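Chitin oligosaccharide binding protein NagB2 (Paenibacillus sp. FPU-7, PDB 7EHU) binds chitin oligosaccharides and, as a solute-binding protein, probably hands N,N'-diacetylchitobiose and N,N',N''-triacetylchitotriose to an ABC-type importer. Local coordinates at residues Ser29-Arg40 with Gly63-Asp73; Ile117-Phe127 with Lys333-Thr341. All coordinates share one frame; numbering follows the deposited sequence. Where two conformers were deposited one is given.

Contact 1: Ser29-Arg40 with Gly63-Asp73; sequences SVSLTLRHINVR and GATFKLDGVED. With NAG (2-acetamido-2-deoxy-beta-D-glucopyranose), chain B; NAG (2-acetamido-2-deoxy-beta-D-glucopyranose), chain C; NAG (2-acetamido-2-deoxy-beta-D-glucopyranose), chain D.
Beside the bound glycan, Arg40 NH1 makes a salt-bridging hydrogen bond to Asp73 OD2 at 3.2 Å, approaching from above the carboxylate, with guanidinium and carboxylate planes 76° apart. The same OD2 accepts a hydrogen bond from O6 of the chain C NAG at 2.7 Å, while Asn38 OD1 accepts one from O6 of the chain B NAG at 2.8 Å.

Behind this pocket, parallel strands 30-36 and 64-70, joined by eight backbone hydrogen bonds, form a beta-alpha-beta unit with helix 44-60 between them; their C-terminal ends carry part of the glycan pocket. On one sheet face, the Arg35 chain folds back at its second and third torsions (72° and 48°), bringing NE within 2.8 Å of Asp69 OD2 on its anti side. Lys67 NZ forms a salt bridge with Asp69 OD1; from helix 73-86, Lys80 pairs with Asp69 OD2 and Glu84 with Arg35 NH2.

The His36 ring covers Gly70, whose CA sits 3.6 Å from the ring centroid in a CH-pi contact, and ND1 accepts a 3.0 Å bond from Asn38 N. At His36, a leucine would probably leave Asn38 N, in an inverse gamma turn, without that acceptor, and Gly70 CA without its ring face. Asp69 and Asp73 each share one oxygen among several donors; the Arg40 charge probably favours an ionised Asp73 carboxylate.

Contact 2: Ile117-Phe127 with Lys333-Thr341; sequences ILKELGLEDKF and KAFIKNFYT
Lys333, Tyr340 and Leu121 have the most surface buried where helix 115-121, and the turn after it, meets the end of helix 326-339; the short helical segments cross at -56° with axes 10.7 Å apart. Lys333 lays its aliphatic chain against Ile117, CD to CG1 at 4.0 Å. A bend at its third torsion (-134°) then turns NZ to Glu120 OE1 at 3.3 Å, a salt bridge whose hydrogen bond is weak.

Leu121 works with both branches: CD1 reaches Ile336 CG2 at 3.6 Å, the two side chains crossing at about a right angle, while CD2 rests on CB of Lys337. After the Schellman motif at Gly122, Leu123 brings CD1 to the same Ile336 methyl at 3.9 Å. Ile336 also packs on Leu142 of strand 138-154 and Phe320 of strand 309-320, so the contact joins two helices over that sheet.

Tyr340 meets Phe127 obliquely, ring planes 63° apart. Its CD1 lies at the Phe127 edge, 3.6 Å from CZ, and Phe339 CD2 stands over one Tyr340 face. The chemistry is therefore mainly apolar, with the Lys333 ammonium and Glu120 carboxylate meeting at its rim, where the weak bond is likely to add little directional hold.

In the fold
From the N terminus, contact 1 comes first: strand 30-36 leads into helix 44-60 and returns through strand 64-70, a beta-alpha-beta unit closed by the parallel pairing. Contact 2 opens only afterwards and closes a far longer loop of 205 residues, bringing helix 326-339 back to helix 115-121. The two loops are in series, neither nested nor crossed. The centres of contacts 1 and 2 are about 19 Å apart, yet they touch, Leu34 CD1 packing on Phe335 CE1 at 3.8 Å. Helix 326-339 is the common element, covering the Val30, Leu32 and Leu34 face of the sheet and packing against helix 115-121. Contact 1 reaches the glycan directly, while the Tyr340 side chain lies about 8 Å from a bound NAG.

Contact 1: Ser29-Arg40 with Gly63-Asp73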
loop_
_atom_site.group_PDB
_atom_site.type_symbol
_atom_site.label_atom_id
_atom_site.label_comp_id
_atom_site.label_asym_id
_atom_site.label_seq_id
_atom_site.Cartn_x
_atom_site.Cartn_y
_atom_site.Cartn_z
ATOM N N SER A 29 -12.562 -34.304 5.988
ATOM C CA SER A 29 -11.212 -33.777 6.136
ATOM C C SER A 29 -10.891 -32.894 4.937
ATOM O O SER A 29 -11.079 -33.299 3.786
ATOM C CB SER A 29 -10.224 -34.943 6.223
ATOM O OG SER A 29 -8.916 -34.477 6.481
ATOM N N VAL A 30 -10.430 -31.674 5.201
ATOM C CA VAL A 30 -10.073 -30.744 4.133
ATOM C C VAL A 30 -8.881 -29.913 4.588
ATOM O O VAL A 30 -8.819 -29.474 5.737
ATOM C CB VAL A 30 -11.292 -29.873 3.744
ATOM C CG1 VAL A 30 -11.750 -29.005 4.893
ATOM C CG2 VAL A 30 -10.997 -29.044 2.538
ATOM N N SER A 31 -7.926 -29.709 3.687
ATOM C CA SER A 31 -6.753 -28.891 3.957
ATOM C C SER A 31 -6.789 -27.677 3.046
ATOM O O SER A 31 -6.963 -27.816 1.828
ATOM C CB SER A 31 -5.460 -29.679 3.709
ATOM O OG SER A 31 -4.319 -28.863 3.936
ATOM N N LEU A 32 -6.624 -26.493 3.631
ATOM C CA LEU A 32 -6.636 -25.242 2.879
ATOM C C LEU A 32 -5.329 -24.514 3.148
ATOM O O LEU A 32 -4.898 -24.408 4.298
ATOM C CB LEU A 32 -7.811 -24.354 3.311
ATOM C CG LEU A 32 -9.202 -24.938 3.011
ATOM C CD1 LEU A 32 -9.697 -25.750 4.189
ATOM C CD2 LEU A 32 -10.183 -23.833 2.680
ATOM N N THR A 33 -4.701 -24.011 2.100
ATOM C CA THR A 33 -3.556 -23.133 2.249
ATOM C C THR A 33 -4.034 -21.694 2.319
ATOM O O THR A 33 -4.857 -21.252 1.507
ATOM C CB THR A 33 -2.576 -23.327 1.102
ATOM O OG1 THR A 33 -2.133 -24.692 1.128
ATOM C CG2 THR A 33 -1.379 -22.363 1.220
ATOM N N LEU A 34 -3.514 -20.971 3.303
ATOM C CA LEU A 34 -3.832 -19.567 3.535
ATOM C C LEU A 34 -2.535 -18.790 3.338
ATOM O O LEU A 34 -1.651 -18.803 4.204
ATOM C CB LEU A 34 -4.414 -19.379 4.934
ATOM C CG LEU A 34 -5.147 -18.069 5.198
ATOM C CD1 LEU A 34 -5.796 -18.109 6.583
ATOM C CD2 LEU A 34 -4.235 -16.839 5.075
ATOM N N ARG A 35 -2.418 -18.155 2.172
ATOM C CA ARG A 35 -1.270 -17.337 1.811
ATOM C C ARG A 35 -1.420 -15.944 2.403
ATOM O O ARG A 35 -2.389 -15.238 2.105
ATOM C CB ARG A 35 -1.170 -17.261 0.288
ATOM C CG ARG A 35 -0.157 -16.259 -0.260
ATOM C CD ARG A 35 1.308 -16.668 -0.074
ATOM N NE ARG A 35 1.509 -18.041 -0.484
ATOM C CZ ARG A 35 1.441 -18.493 -1.736
ATOM N NH1 ARG A 35 1.199 -17.651 -2.728
ATOM N NH2 ARG A 35 1.562 -19.789 -1.991
ATOM N N HIS A 36 -0.444 -15.532 3.213
ATOM C CA HIS A 36 -0.470 -14.217 3.829
ATOM C C HIS A 36 0.924 -13.610 3.712
ATOM O O HIS A 36 1.904 -14.298 3.383
ATOM C CB HIS A 36 -0.899 -14.296 5.292
ATOM C CG HIS A 36 0.104 -14.968 6.158
ATOM N ND1 HIS A 36 1.122 -14.279 6.787
ATOM C CD2 HIS A 36 0.272 -16.272 6.485
ATOM C CE1 HIS A 36 1.862 -15.134 7.463
ATOM N NE2 HIS A 36 1.365 -16.342 7.310
ATOM N N ILE A 37 1.012 -12.313 3.986
ATOM C CA ILE A 37 2.246 -11.549 3.828
ATOM C C ILE A 37 2.810 -11.082 5.168
ATOM O O ILE A 37 3.734 -10.257 5.198
ATOM C CB ILE A 37 2.052 -10.377 2.846
ATOM C CG1 ILE A 37 0.946 -9.419 3.324
ATOM C CG2 ILE A 37 1.758 -10.897 1.449
ATOM C CD1 ILE A 37 0.925 -8.124 2.544
ATOM N N ASN A 38 2.313 -11.609 6.280
ATOM C CA ASN A 38 2.681 -11.104 7.611
ATOM C C ASN A 38 3.890 -11.826 8.192
ATOM O O ASN A 38 3.807 -12.492 9.226
ATOM C CB ASN A 38 1.474 -11.190 8.524
ATOM C CG ASN A 38 0.344 -10.386 7.995
ATOM O OD1 ASN A 38 0.527 -9.194 7.715
ATOM N ND2 ASN A 38 -0.802 -11.014 7.785
ATOM N N VAL A 39 5.031 -11.655 7.506
ATOM C CA VAL A 39 6.256 -12.399 7.797
ATOM C C VAL A 39 7.270 -11.616 8.629
ATOM O O VAL A 39 8.110 -12.222 9.297
ATOM C CB VAL A 39 6.924 -12.942 6.511
ATOM C CG1 VAL A 39 5.997 -13.882 5.785
ATOM C CG2 VAL A 39 7.405 -11.825 5.595
ATOM N N ARG A 40 7.258 -10.285 8.562
ATOM C CA ARG A 40 8.285 -9.507 9.243
ATOM C C ARG A 40 7.970 -9.392 10.734
ATOM O O ARG A 40 6.822 -9.537 11.159
ATOM C CB ARG A 40 8.389 -8.103 8.643
ATOM C CG ARG A 40 8.806 -8.067 7.174
ATOM C CD ARG A 40 8.963 -6.610 6.677
ATOM N NE ARG A 40 9.332 -6.490 5.262
ATOM C CZ ARG A 40 8.553 -6.029 4.274
ATOM N NH1 ARG A 40 7.310 -5.612 4.483
ATOM N NH2 ARG A 40 9.047 -5.965 3.054
ATOM N N GLY A 63 -12.753 -31.056 10.819
ATOM C CA GLY A 63 -12.228 -31.601 9.599
ATOM C C GLY A 63 -11.357 -30.641 8.817
ATOM O O GLY A 63 -10.551 -31.094 7.998
ATOM N N ALA A 64 -11.471 -29.338 9.060
ATOM C CA ALA A 64 -10.761 -28.342 8.275
ATOM C C ALA A 64 -9.465 -27.936 8.967
ATOM O O ALA A 64 -9.466 -27.583 10.152
ATOM C CB ALA A 64 -11.654 -27.114 8.084
ATOM N N THR A 65 -8.360 -27.998 8.220
ATOM C CA THR A 65 -7.041 -27.576 8.683
ATOM C C THR A 65 -6.526 -26.521 7.715
ATOM O O THR A 65 -6.569 -26.722 6.498
ATOM C CB THR A 65 -6.071 -28.767 8.704
ATOM O OG1 THR A 65 -6.458 -29.671 9.743
ATOM C CG2 THR A 65 -4.627 -28.322 8.967
ATOM N N PHE A 66 -6.071 -25.396 8.251
ATOM C CA PHE A 66 -5.492 -24.333 7.445
ATOM C C PHE A 66 -3.974 -24.418 7.546
ATOM O O PHE A 66 -3.418 -24.526 8.647
ATOM C CB PHE A 66 -5.972 -22.953 7.902
ATOM C CG PHE A 66 -7.452 -22.715 7.688
ATOM C CD1 PHE A 66 -8.369 -23.196 8.593
ATOM C CD2 PHE A 66 -7.925 -22.035 6.580
ATOM C CE1 PHE A 66 -9.730 -22.998 8.415
ATOM C CE2 PHE A 66 -9.291 -21.827 6.391
ATOM C CZ PHE A 66 -10.195 -22.321 7.312
ATOM N N LYS A 67 -3.310 -24.403 6.404
ATOM C CA LYS A 67 -1.859 -24.407 6.359
ATOM C C LYS A 67 -1.429 -22.957 5.978
ATOM O O LYS A 67 -1.634 -22.503 4.857
ATOM C CB LYS A 67 -1.237 -25.623 5.670
ATOM C CG LYS A 67 0.238 -25.420 5.943
ATOM C CD LYS A 67 0.767 -24.592 4.827
ATOM C CE LYS A 67 2.226 -24.381 4.826
ATOM N NZ LYS A 67 2.970 -23.578 3.852
ATOM N N LEU A 68 -0.919 -22.204 6.960
ATOM C CA LEU A 68 -0.513 -20.824 6.721
ATOM C C LEU A 68 0.799 -20.814 5.951
ATOM O O LEU A 68 1.730 -21.553 6.278
ATOM C CB LEU A 68 -0.388 -20.034 8.024
ATOM C CG LEU A 68 -1.665 -19.282 8.441
ATOM C CD1 LEU A 68 -2.846 -20.207 8.566
ATOM C CD2 LEU A 68 -1.435 -18.463 9.728
ATOM N N ASP A 69 0.855 -20.026 4.889
ATOM C CA ASP A 69 2.048 -19.908 4.056
ATOM C C ASP A 69 2.389 -18.423 4.007
ATOM O O ASP A 69 1.813 -17.673 3.208
ATOM C CB ASP A 69 1.798 -20.462 2.664
ATOM C CG ASP A 69 3.060 -20.543 1.857
ATOM O OD1 ASP A 69 4.055 -21.060 2.398
ATOM O OD2 ASP A 69 3.088 -20.028 0.721
ATOM N N GLY A 70 3.321 -17.996 4.859
ATOM C CA GLY A 70 3.712 -16.601 4.915
ATOM C C GLY A 70 4.811 -16.326 3.916
ATOM O O GLY A 70 5.843 -16.992 3.924
ATOM N N VAL A 71 4.596 -15.327 3.071
ATOM C CA VAL A 71 5.522 -14.972 2.000
ATOM C C VAL A 71 5.696 -13.456 2.008
ATOM O O VAL A 71 4.720 -12.723 2.202
ATOM C CB VAL A 71 4.957 -15.454 0.644
ATOM C CG1 VAL A 71 5.854 -15.089 -0.506
ATOM C CG2 VAL A 71 4.726 -16.975 0.667
ATOM N N GLU A 72 6.928 -12.987 1.802
ATOM C CA GLU A 72 7.191 -11.559 1.729
ATOM C C GLU A 72 6.312 -10.892 0.683
ATOM O O GLU A 72 6.061 -11.452 -0.379
ATOM C CB GLU A 72 8.652 -11.328 1.302
ATOM C CG GLU A 72 9.762 -11.963 2.117
ATOM C CD GLU A 72 11.034 -12.103 1.288
ATOM O OE1 GLU A 72 11.590 -11.050 0.909
ATOM O OE2 GLU A 72 11.457 -13.256 0.985
ATOM N N ASP A 73 5.897 -9.659 0.977
ATOM C CA ASP A 73 4.988 -8.891 0.133
ATOM C C ASP A 73 5.350 -8.940 -1.353
ATOM O O ASP A 73 4.529 -9.351 -2.190
ATOM C CB ASP A 73 4.844 -7.447 0.676
ATOM C CG ASP A 73 6.176 -6.681 0.896
ATOM O OD1 ASP A 73 7.277 -7.129 0.545
ATOM O OD2 ASP A 73 6.078 -5.577 1.501
HETATM C C1 NAG B . 1.144 -4.813 9.162
HETATM C C2 NAG B . 2.360 -4.417 8.306
HETATM C C3 NAG B . 1.921 -3.904 6.941
HETATM C C4 NAG B . 0.833 -4.772 6.317
HETATM C C5 NAG B . -0.237 -5.139 7.336
HETATM C C6 NAG B . -1.258 -6.112 6.805
HETATM C C7 NAG B . 4.347 -3.516 9.487
HETATM C C8 NAG B . 4.922 -2.299 10.164
HETATM N N2 NAG B . 3.112 -3.378 8.992
HETATM O O1 NAG B . 1.552 -5.397 10.350
HETATM O O3 NAG B . 3.076 -3.816 6.109
HETATM O O4 NAG B . 0.135 -3.986 5.352
HETATM O O5 NAG B . 0.370 -5.739 8.481
HETATM O O6 NAG B . -0.647 -7.213 6.156
HETATM O O7 NAG B . 4.982 -4.566 9.366
HETATM C C1 NAG C . 0.418 -4.200 3.978
HETATM C C2 NAG C . -0.696 -3.491 3.227
HETATM C C3 NAG C . -0.393 -3.429 1.733
HETATM C C4 NAG C . 1.020 -2.931 1.464
HETATM C C5 NAG C . 1.995 -3.754 2.296
HETATM C C6 NAG C . 3.435 -3.323 2.174
HETATM C C7 NAG C . -2.923 -3.779 4.282
HETATM C C8 NAG C . -4.124 -4.664 4.364
HETATM N N2 NAG C . -1.960 -4.182 3.440
HETATM O O3 NAG C . -1.365 -2.584 1.137
HETATM O O4 NAG C . 1.343 -3.141 0.092
HETATM O O5 NAG C . 1.643 -3.618 3.678
HETATM O O6 NAG C . 4.289 -4.198 2.903
HETATM O O7 NAG C . -2.841 -2.740 4.931
HETATM C C1 NAG D . 1.475 -2.012 -0.724
HETATM C C2 NAG D . 1.983 -2.476 -2.068
HETATM C C3 NAG D . 1.973 -1.328 -3.075
HETATM C C4 NAG D . 0.588 -0.693 -3.139
HETATM C C5 NAG D . 0.126 -0.288 -1.743
HETATM C C6 NAG D . -1.287 0.255 -1.710
HETATM C C7 NAG D . 3.543 -4.360 -2.207
HETATM C C8 NAG D . 4.978 -4.801 -2.093
HETATM N N2 NAG D . 3.308 -3.067 -1.976
HETATM O O3 NAG D . 2.358 -1.846 -4.342
HETATM O O4 NAG D . 0.581 0.479 -3.948
HETATM O O5 NAG D . 0.182 -1.431 -0.874
HETATM O O6 NAG D . -2.231 -0.697 -2.177
HETATM O O7 NAG D . 2.640 -5.140 -2.511
HETATM O O HOH W 1 5.468 -8.714 3.809
HETATM O O HOH W 2 8.806 -4.631 0.574
#

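Contact 2: Ile117-Phe127 with Lys333-Thr341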
loop_
_atom_site.group_PDB
_atom_site.type_symbol
_atom_site.label_atom_id
_atom_site.label_comp_id
_atom_site.label_asym_id
_atom_site.label_seq_id
_atom_site.Cartn_x
_atom_site.Cartn_y
_atom_site.Cartn_z
ATOM N N ILE A 117 -22.115 -15.146 -1.032
ATOM C CA ILE A 117 -21.538 -15.381 0.282
ATOM C C ILE A 117 -21.732 -14.169 1.174
ATOM O O ILE A 117 -22.074 -14.298 2.358
ATOM C CB ILE A 117 -20.053 -15.761 0.156
ATOM C CG1 ILE A 117 -19.938 -17.166 -0.415
ATOM C CG2 ILE A 117 -19.337 -15.633 1.511
ATOM C CD1 ILE A 117 -18.604 -17.444 -1.067
ATOM N N LEU A 118 -21.515 -12.972 0.628
ATOM C CA LEU A 118 -21.682 -11.782 1.447
ATOM C C LEU A 118 -23.121 -11.627 1.919
ATOM O O LEU A 118 -23.366 -11.246 3.074
ATOM C CB LEU A 118 -21.232 -10.533 0.698
ATOM C CG LEU A 118 -19.733 -10.453 0.395
ATOM C CD1 LEU A 118 -19.438 -9.153 -0.321
ATOM C CD2 LEU A 118 -18.865 -10.573 1.635
ATOM N N LYS A 119 -24.091 -11.904 1.040
ATOM C CA LYS A 119 -25.492 -11.908 1.461
ATOM C C LYS A 119 -25.727 -12.924 2.578
ATOM O O LYS A 119 -26.374 -12.627 3.588
ATOM C CB LYS A 119 -26.395 -12.195 0.252
ATOM C CG LYS A 119 -27.880 -11.978 0.511
ATOM C CD LYS A 119 -28.759 -12.520 -0.618
ATOM C CE LYS A 119 -30.102 -13.081 -0.062
ATOM N NZ LYS A 119 -30.861 -13.886 -1.050
ATOM N N GLU A 120 -25.195 -14.134 2.416
ATOM C CA GLU A 120 -25.364 -15.171 3.436
ATOM C C GLU A 120 -24.813 -14.725 4.786
ATOM O O GLU A 120 -25.404 -15.020 5.825
ATOM C CB GLU A 120 -24.653 -16.453 2.996
ATOM C CG GLU A 120 -24.790 -17.610 3.988
ATOM C CD GLU A 120 -24.289 -18.940 3.443
ATOM O OE1 GLU A 120 -24.425 -19.197 2.229
ATOM O OE2 GLU A 120 -23.756 -19.729 4.245
ATOM N N LEU A 121 -23.672 -14.045 4.791
ATOM C CA LEU A 121 -22.972 -13.683 6.014
ATOM C C LEU A 121 -23.365 -12.310 6.555
ATOM O O LEU A 121 -22.808 -11.876 7.563
ATOM C CB LEU A 121 -21.463 -13.721 5.773
ATOM C CG LEU A 121 -20.896 -15.090 5.415
ATOM C CD1 LEU A 121 -19.387 -14.983 5.191
ATOM C CD2 LEU A 121 -21.211 -16.134 6.463
ATOM N N GLY A 122 -24.295 -11.608 5.909
ATOM C CA GLY A 122 -24.674 -10.285 6.353
ATOM C C GLY A 122 -23.663 -9.188 6.102
ATOM O O GLY A 122 -23.739 -8.138 6.750
ATOM N N LEU A 123 -22.751 -9.381 5.148
ATOM C CA LEU A 123 -21.600 -8.510 4.936
ATOM C C LEU A 123 -21.733 -7.615 3.707
ATOM O O LEU A 123 -20.817 -6.843 3.431
ATOM C CB LEU A 123 -20.328 -9.369 4.822
ATOM C CG LEU A 123 -19.813 -9.973 6.131
ATOM C CD1 LEU A 123 -18.725 -11.020 5.820
ATOM C CD2 LEU A 123 -19.274 -8.921 7.079
ATOM N N GLU A 124 -22.848 -7.674 2.970
ATOM C CA GLU A 124 -22.887 -7.022 1.659
ATOM C C GLU A 124 -22.519 -5.552 1.708
ATOM O O GLU A 124 -21.831 -5.042 0.816
ATOM C CB GLU A 124 -24.293 -7.101 1.064
ATOM C CG GLU A 124 -24.746 -8.466 0.761
ATOM C CD GLU A 124 -26.160 -8.466 0.287
ATOM O OE1 GLU A 124 -26.334 -8.506 -0.946
ATOM O OE2 GLU A 124 -27.070 -8.348 1.160
ATOM N N ASP A 125 -23.044 -4.845 2.698
ATOM C CA ASP A 125 -22.953 -3.395 2.805
ATOM C C ASP A 125 -21.944 -2.918 3.846
ATOM O O ASP A 125 -21.953 -1.733 4.205
ATOM C CB ASP A 125 -24.328 -2.838 3.180
ATOM C CG ASP A 125 -25.431 -3.415 2.326
ATOM O OD1 ASP A 125 -25.487 -3.014 1.155
ATOM O OD2 ASP A 125 -26.254 -4.231 2.809
ATOM N N LYS A 126 -21.100 -3.807 4.362
ATOM C CA LYS A 126 -20.301 -3.512 5.544
ATOM C C LYS A 126 -18.966 -2.854 5.241
ATOM O O LYS A 126 -18.318 -2.347 6.156
ATOM C CB LYS A 126 -20.082 -4.804 6.336
ATOM C CG LYS A 126 -21.197 -5.180 7.280
ATOM C CD LYS A 126 -22.594 -5.069 6.729
ATOM C CE LYS A 126 -23.618 -5.302 7.847
ATOM N NZ LYS A 126 -24.926 -5.477 7.244
ATOM N N PHE A 127 -18.522 -2.852 4.001
ATOM C CA PHE A 127 -17.215 -2.322 3.641
ATOM C C PHE A 127 -17.335 -0.890 3.144
ATOM O O PHE A 127 -18.261 -0.542 2.429
ATOM C CB PHE A 127 -16.560 -3.224 2.583
ATOM C CG PHE A 127 -16.239 -4.603 3.110
ATOM C CD1 PHE A 127 -17.198 -5.598 3.130
ATOM C CD2 PHE A 127 -14.996 -4.895 3.648
ATOM C CE1 PHE A 127 -16.920 -6.835 3.633
ATOM C CE2 PHE A 127 -14.722 -6.133 4.163
ATOM C CZ PHE A 127 -15.674 -7.107 4.145
ATOM N N LYS A 333 -16.025 -20.016 3.793
ATOM C CA LYS A 333 -17.088 -19.146 4.282
ATOM C C LYS A 333 -16.930 -18.891 5.775
ATOM O O LYS A 333 -17.152 -17.772 6.245
ATOM C CB LYS A 333 -18.449 -19.773 3.998
ATOM C CG LYS A 333 -18.852 -19.768 2.535
ATOM C CD LYS A 333 -20.364 -19.977 2.362
ATOM C CE LYS A 333 -20.716 -21.000 1.294
ATOM N NZ LYS A 333 -22.129 -21.455 1.450
ATOM N N ALA A 334 -16.565 -19.921 6.538
ATOM C CA ALA A 334 -16.360 -19.752 7.974
ATOM C C ALA A 334 -15.197 -18.811 8.259
ATOM O O ALA A 334 -15.260 -17.995 9.187
ATOM C CB ALA A 334 -16.151 -21.111 8.653
ATOM N N PHE A 335 -14.130 -18.910 7.468
ATOM C CA PHE A 335 -13.013 -17.996 7.635
ATOM C C PHE A 335 -13.455 -16.555 7.381
ATOM O O PHE A 335 -13.128 -15.648 8.158
ATOM C CB PHE A 335 -11.867 -18.356 6.684
ATOM C CG PHE A 335 -10.778 -17.316 6.672
ATOM C CD1 PHE A 335 -9.862 -17.241 7.713
ATOM C CD2 PHE A 335 -10.712 -16.372 5.670
ATOM C CE1 PHE A 335 -8.891 -16.271 7.738
ATOM C CE2 PHE A 335 -9.728 -15.387 5.692
ATOM C CZ PHE A 335 -8.831 -15.327 6.734
ATOM N N ILE A 336 -14.205 -16.324 6.298
ATOM C CA ILE A 336 -14.684 -14.973 6.002
ATOM C C ILE A 336 -15.527 -14.455 7.166
ATOM O O ILE A 336 -15.360 -13.319 7.630
ATOM C CB ILE A 336 -15.441 -14.936 4.660
ATOM C CG1 ILE A 336 -14.493 -15.230 3.490
ATOM C CG2 ILE A 336 -16.170 -13.604 4.453
ATOM C CD1 ILE A 336 -15.200 -15.556 2.216
ATOM N N LYS A 337 -16.431 -15.304 7.658
ATOM C CA LYS A 337 -17.297 -14.944 8.772
ATOM C C LYS A 337 -16.499 -14.525 9.994
ATOM O O LYS A 337 -16.891 -13.595 10.721
ATOM C CB LYS A 337 -18.191 -16.138 9.113
ATOM C CG LYS A 337 -19.086 -15.925 10.329
ATOM C CD LYS A 337 -19.796 -17.198 10.798
ATOM C CE LYS A 337 -18.837 -18.229 11.304
ATOM N NZ LYS A 337 -18.638 -18.144 12.791
ATOM N N ASN A 338 -15.393 -15.224 10.256
ATOM C CA ASN A 338 -14.635 -15.000 11.472
ATOM C C ASN A 338 -13.559 -13.947 11.331
ATOM O O ASN A 338 -13.157 -13.367 12.341
ATOM C CB ASN A 338 -14.039 -16.316 11.958
ATOM C CG ASN A 338 -15.103 -17.263 12.493
ATOM O OD1 ASN A 338 -16.141 -16.820 12.986
ATOM N ND2 ASN A 338 -14.848 -18.562 12.425
ATOM N N PHE A 339 -13.096 -13.665 10.119
ATOM C CA PHE A 339 -12.092 -12.631 9.928
ATOM C C PHE A 339 -12.717 -11.250 9.766
ATOM O O PHE A 339 -12.223 -10.272 10.343
ATOM C CB PHE A 339 -11.232 -12.945 8.698
ATOM C CG PHE A 339 -10.038 -12.045 8.562
ATOM C CD1 PHE A 339 -8.933 -12.222 9.361
ATOM C CD2 PHE A 339 -10.023 -11.020 7.639
ATOM C CE1 PHE A 339 -7.834 -11.390 9.250
ATOM C CE2 PHE A 339 -8.921 -10.181 7.520
ATOM C CZ PHE A 339 -7.823 -10.374 8.322
ATOM N N TYR A 340 -13.785 -11.155 8.973
ATOM C CA TYR A 340 -14.411 -9.872 8.630
ATOM C C TYR A 340 -15.534 -9.601 9.620
ATOM O O TYR A 340 -16.714 -9.771 9.338
ATOM C CB TYR A 340 -14.873 -9.885 7.173
ATOM C CG TYR A 340 -13.713 -9.967 6.219
ATOM C CD1 TYR A 340 -12.981 -8.835 5.889
ATOM C CD2 TYR A 340 -13.322 -11.174 5.659
ATOM C CE1 TYR A 340 -11.912 -8.897 5.024
ATOM C CE2 TYR A 340 -12.257 -11.251 4.792
ATOM C CZ TYR A 340 -11.546 -10.123 4.488
ATOM O OH TYR A 340 -10.491 -10.209 3.620
ATOM N N THR A 341 -15.139 -9.196 10.821
ATOM C CA THR A 341 -16.089 -8.827 11.864
ATOM C C THR A 341 -15.525 -7.618 12.595
ATOM O O THR A 341 -14.310 -7.403 12.624
ATOM C CB THR A 341 -16.383 -10.091 12.706
ATOM O OG1 THR A 341 -17.412 -9.831 13.659
ATOM C CG2 THR A 341 -15.124 -10.596 13.409
#